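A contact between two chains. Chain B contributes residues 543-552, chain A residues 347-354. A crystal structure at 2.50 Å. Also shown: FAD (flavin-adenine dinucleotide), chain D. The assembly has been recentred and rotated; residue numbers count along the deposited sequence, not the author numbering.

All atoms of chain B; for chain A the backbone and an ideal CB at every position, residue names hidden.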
# COMPACT_ATOMS: atom_id res chain seq x y z
N PHE B 543 5.48 27.08 14.51
CA PHE B 543 5.55 26.04 13.46
C PHE B 543 4.83 24.75 13.86
O PHE B 543 4.12 24.20 13.04
CB PHE B 543 7.00 25.68 13.12
CG PHE B 543 7.78 26.79 12.52
CD1 PHE B 543 7.27 27.53 11.44
CD2 PHE B 543 9.06 27.09 12.99
CE1 PHE B 543 8.02 28.56 10.86
CE2 PHE B 543 9.80 28.12 12.43
CZ PHE B 543 9.28 28.86 11.36
N GLU B 544 5.00 24.32 15.10
CA GLU B 544 4.34 23.14 15.63
C GLU B 544 2.82 23.32 15.66
O GLU B 544 2.08 22.42 15.30
CB GLU B 544 4.84 22.90 17.05
CG GLU B 544 5.37 21.51 17.37
CD GLU B 544 5.25 21.18 18.85
OE1 GLU B 544 6.19 20.61 19.42
OE2 GLU B 544 4.21 21.51 19.46
N GLU B 545 2.37 24.49 16.08
CA GLU B 545 0.94 24.87 16.02
C GLU B 545 0.38 24.94 14.58
O GLU B 545 -0.83 24.84 14.37
CB GLU B 545 0.69 26.24 16.71
CG GLU B 545 0.76 26.20 18.24
CD GLU B 545 -0.25 25.21 18.78
OE1 GLU B 545 -1.39 25.21 18.27
OE2 GLU B 545 0.12 24.41 19.68
N LEU B 546 1.27 25.15 13.62
CA LEU B 546 0.94 25.24 12.20
C LEU B 546 1.36 24.00 11.41
O LEU B 546 1.71 24.11 10.23
CB LEU B 546 1.67 26.47 11.61
CG LEU B 546 1.21 27.85 12.06
CD1 LEU B 546 2.21 28.92 11.59
CD2 LEU B 546 -0.20 28.12 11.56
N SER B 547 1.33 22.83 12.02
CA SER B 547 1.97 21.65 11.40
C SER B 547 1.24 21.19 10.12
O SER B 547 1.89 20.92 9.11
CB SER B 547 2.13 20.51 12.40
OG SER B 547 3.04 20.87 13.43
N GLN B 548 -0.10 21.15 10.20
CA GLN B 548 -1.01 20.96 9.06
C GLN B 548 -0.58 21.89 7.90
O GLN B 548 -0.30 21.40 6.80
CB GLN B 548 -2.47 21.20 9.53
CG GLN B 548 -3.59 21.29 8.47
CD GLN B 548 -3.83 19.97 7.72
OE1 GLN B 548 -3.35 18.91 8.14
NE2 GLN B 548 -4.56 20.04 6.61
N GLN B 549 -0.45 23.19 8.20
CA GLN B 549 -0.14 24.26 7.23
C GLN B 549 1.23 24.07 6.56
O GLN B 549 1.35 24.18 5.35
CB GLN B 549 -0.24 25.68 7.89
CG GLN B 549 -1.66 26.18 8.27
CD GLN B 549 -2.22 25.65 9.60
OE1 GLN B 549 -1.55 24.94 10.36
NE2 GLN B 549 -3.47 25.99 9.89
N ARG B 550 2.24 23.74 7.34
CA ARG B 550 3.55 23.45 6.77
C ARG B 550 3.54 22.27 5.76
O ARG B 550 4.13 22.34 4.67
CB ARG B 550 4.52 23.12 7.90
CG ARG B 550 4.91 24.29 8.79
CD ARG B 550 6.06 23.91 9.70
NE ARG B 550 5.65 23.03 10.80
CZ ARG B 550 6.43 22.12 11.39
NH1 ARG B 550 7.71 21.91 10.98
NH2 ARG B 550 5.92 21.37 12.39
N PHE B 551 2.85 21.20 6.12
CA PHE B 551 2.68 20.06 5.25
C PHE B 551 1.99 20.48 3.99
O PHE B 551 2.49 20.22 2.89
CB PHE B 551 1.87 18.93 5.93
CG PHE B 551 1.86 17.65 5.13
CD1 PHE B 551 0.90 17.43 4.15
CD2 PHE B 551 2.84 16.67 5.33
CE1 PHE B 551 0.90 16.26 3.41
CE2 PHE B 551 2.85 15.50 4.57
CZ PHE B 551 1.88 15.30 3.61
N GLN B 552 0.84 21.15 4.18
CA GLN B 552 -0.02 21.60 3.07
C GLN B 552 0.73 22.52 2.13
O GLN B 552 0.62 22.34 0.92
CB GLN B 552 -1.29 22.26 3.58
CG GLN B 552 -2.32 21.24 4.07
CD GLN B 552 -2.87 20.36 2.95
OE1 GLN B 552 -2.73 19.13 2.98
NE2 GLN B 552 -3.49 20.99 1.94
N UNK A 347 3.33 13.35 21.11
CA UNK A 347 3.18 14.75 21.45
C UNK A 347 3.16 15.76 20.30
O UNK A 347 2.65 16.84 20.45
CB UNK A 347 4.32 15.13 22.40
N UNK A 348 3.77 15.42 19.17
CA UNK A 348 3.67 16.26 17.98
C UNK A 348 2.26 16.32 17.41
O UNK A 348 1.61 15.31 17.29
CB UNK A 348 4.63 15.75 16.90
N UNK A 349 1.82 17.50 17.03
CA UNK A 349 0.48 17.61 16.43
C UNK A 349 0.33 16.98 15.03
O UNK A 349 -0.79 16.56 14.67
CB UNK A 349 0.10 19.09 16.34
N UNK A 350 1.39 16.98 14.24
CA UNK A 350 1.30 16.28 12.98
C UNK A 350 1.16 14.79 13.13
O UNK A 350 0.44 14.15 12.39
CB UNK A 350 2.53 16.59 12.13
N UNK A 351 1.87 14.22 14.09
CA UNK A 351 1.77 12.81 14.28
C UNK A 351 0.37 12.39 14.81
O UNK A 351 -0.18 11.32 14.40
CB UNK A 351 2.87 12.35 15.24
N UNK A 352 -0.20 13.24 15.66
CA UNK A 352 -1.59 13.08 16.13
C UNK A 352 -2.56 13.04 14.96
O UNK A 352 -3.39 12.15 14.91
CB UNK A 352 -1.97 14.22 17.08
N UNK A 353 -2.38 13.93 13.99
CA UNK A 353 -3.18 13.96 12.77
C UNK A 353 -3.03 12.72 11.91
O UNK A 353 -3.95 12.30 11.25
CB UNK A 353 -2.81 15.19 11.94
N UNK A 354 -1.83 12.18 11.85
CA UNK A 354 -1.60 10.94 11.13
C UNK A 354 -2.34 9.75 11.70
O UNK A 354 -2.85 8.94 10.96
CB UNK A 354 -0.10 10.63 11.11
PA FAD D . 12.07 8.19 13.37
O1A FAD D . 13.05 9.18 12.87
O2A FAD D . 11.87 7.99 14.82
O5B FAD D . 10.62 8.48 12.81
C5B FAD D . 9.61 7.53 13.16
C4B FAD D . 8.27 8.14 12.86
O4B FAD D . 8.11 9.30 13.67
C3B FAD D . 8.25 8.59 11.42
O3B FAD D . 7.02 8.24 10.83
C2B FAD D . 8.33 10.08 11.48
O2B FAD D . 7.56 10.64 10.43
C1B FAD D . 7.79 10.41 12.85
N9A FAD D . 8.54 11.60 13.27
C8A FAD D . 9.82 11.61 13.67
N7A FAD D . 10.20 12.87 13.96
C5A FAD D . 9.17 13.68 13.72
C6A FAD D . 8.91 15.13 13.81
N6A FAD D . 9.85 15.99 14.23
N1A FAD D . 7.68 15.55 13.47
C2A FAD D . 6.73 14.71 13.06
N3A FAD D . 6.90 13.39 12.95
C4A FAD D . 8.08 12.83 13.26
N1 FAD D . 20.60 3.24 8.14
C2 FAD D . 21.92 3.23 7.95
O2 FAD D . 22.61 4.04 8.56
N3 FAD D . 22.53 2.39 7.11
C4 FAD D . 21.86 1.50 6.42
O4 FAD D . 22.45 0.74 5.66
C4X FAD D . 20.40 1.44 6.57
N5 FAD D . 19.67 0.56 5.89
C5X FAD D . 18.34 0.52 6.05
C6 FAD D . 17.62 -0.42 5.35
C7 FAD D . 16.26 -0.49 5.50
C7M FAD D . 15.48 -1.50 4.72
C8 FAD D . 15.58 0.44 6.42
C8M FAD D . 14.10 0.38 6.60
C9 FAD D . 16.30 1.38 7.13
C9A FAD D . 17.67 1.45 6.98
N10 FAD D . 18.42 2.40 7.69
C10 FAD D . 19.79 2.39 7.50
C1' FAD D . 17.81 3.34 8.63
C2' FAD D . 16.88 4.38 8.00
O2' FAD D . 17.64 5.45 7.45
C3' FAD D . 15.90 4.92 9.05
O3' FAD D . 14.85 3.99 9.17
C4' FAD D . 15.27 6.27 8.71
O4' FAD D . 16.26 7.10 8.11
C5' FAD D . 14.79 7.01 9.94
O5' FAD D . 13.56 6.56 10.49
P FAD D . 13.48 6.13 12.02
O1P FAD D . 13.22 4.67 12.11
O2P FAD D . 14.67 6.68 12.70
O3P FAD D . 12.18 6.80 12.61

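Position 347 stands just ahead of the contact. Its CA-to-CB bond runs sideways and no atom of chain B lies within reach of the ideal CB, so the partner asks for nothing here. The residue is Asp A347, whose carboxylate leads away from chain B.

Position 348 also points sideways, but its phi/psi of -66/136 is extended and comes right before a helix. N-capping Ser, Thr, Asp or Asn would be the textbook choice; a long side chain could instead reach toward the Glu B544 carboxylate on one hand or the FAD adenine on the other. Tyr A348 does both: its ring lays one face against the adenine, CE2 3.5 Å from FAD C6A, while Glu B544 OE1 sits near the ring edge, 4.0 Å from CD1.

Position 349 opens the helix and faces chain B. The ideal CB is 4.0 Å from Glu B544 O, which already accepts a hydrogen bond from Ser B547 OG (2.6 Å) and so does not depend on chain A for a partner. A compact apolar residue can therefore pack against it, while a small donor such as Ser would also be acceptable. Phi of -69° and the first helical turn, where no backbone NH donor is needed, also admit proline. Pro A349 is found, its CG 3.6 Å from Glu B544 O and its CD 3.8 Å from Glu B544 OE2.

Position 350 lies where the backbones come nearest, CA to CA 5.6 Å from Ser B547. Its ideal CB is 3.9 Å from Ser B547 CB, which blocks growth straight ahead, but the groove along the chain B helix leads to the Phe B551 ring. Leu, Met or an aromatic could follow it. Tyr A350, with chi1 t, places its ring nearly parallel to that of Phe B551 (planes at 20°) but slid apart, centroids 5.1 Å from each other. The slide leaves Tyr A350 OH over a face of the phenyl ring, 3.3 Å from Phe B551 CD2.

Positions 351 and 352 are out of reach, and chain B sets no rule for His A351 or Gln A352.

Position 353, one turn on from 349, faces chain B again across a wider gap: the ideal CB is 5.3 Å from Gln B548 OE1. A long donor such as Lys, Arg or Gln would suit that acceptor. Arg A353 extends there, but Gln B548 OE1 lies over a face of the guanidinium; although NH1 is 3.0 Å from OE1, the angle is too poor for a hydrogen bond.

Position 354 turns from chain B toward the FAD ribose, inviting a long donor. Arg A354 hydrogen-bonds through NH1 to FAD O3B at 2.6 Å.

Chain A, residues 347-354: DYPYHQRR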
# COMPACT_ATOMS: atom_id res chain seq x y z
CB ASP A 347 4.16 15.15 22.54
CG ASP A 347 3.76 14.64 23.87
OD1 ASP A 347 2.55 14.58 24.12
OD2 ASP A 347 4.64 14.28 24.67
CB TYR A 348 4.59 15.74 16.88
CG TYR A 348 6.05 15.87 17.19
CD1 TYR A 348 6.56 17.03 17.71
CD2 TYR A 348 6.91 14.82 16.96
CE1 TYR A 348 7.89 17.15 18.00
CE2 TYR A 348 8.24 14.93 17.25
CZ TYR A 348 8.73 16.09 17.77
OH TYR A 348 10.05 16.21 18.05
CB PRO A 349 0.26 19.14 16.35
CG PRO A 349 1.13 19.70 17.44
CD PRO A 349 2.34 18.80 17.51
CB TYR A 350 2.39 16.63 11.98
CG TYR A 350 1.92 16.23 10.61
CD1 TYR A 350 0.77 16.79 10.09
CD2 TYR A 350 2.54 15.24 9.89
CE1 TYR A 350 0.29 16.41 8.86
CE2 TYR A 350 2.06 14.87 8.65
CZ TYR A 350 0.93 15.46 8.15
OH TYR A 350 0.42 15.10 6.94
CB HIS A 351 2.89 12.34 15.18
CG HIS A 351 3.19 10.90 15.00
ND1 HIS A 351 3.92 10.43 13.93
CD2 HIS A 351 2.82 9.81 15.73
CE1 HIS A 351 4.04 9.13 14.04
NE2 HIS A 351 3.38 8.72 15.12
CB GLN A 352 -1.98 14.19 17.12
CG GLN A 352 -1.23 14.11 18.47
CD GLN A 352 -1.53 15.27 19.40
OE1 GLN A 352 -2.43 16.07 19.12
NE2 GLN A 352 -0.80 15.35 20.53
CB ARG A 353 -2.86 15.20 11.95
CG ARG A 353 -3.58 16.44 12.40
CD ARG A 353 -3.06 17.65 11.67
NE ARG A 353 -3.92 18.80 11.85
CZ ARG A 353 -5.00 19.03 11.14
NH1 ARG A 353 -5.36 18.19 10.19
NH2 ARG A 353 -5.71 20.10 11.37
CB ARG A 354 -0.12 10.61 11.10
CG ARG A 354 0.74 11.61 10.38
CD ARG A 354 1.70 10.90 9.45
NE ARG A 354 3.04 10.89 9.97
CZ ARG A 354 3.87 9.86 9.89
NH1 ARG A 354 5.07 9.97 10.40
NH2 ARG A 354 3.49 8.75 9.30
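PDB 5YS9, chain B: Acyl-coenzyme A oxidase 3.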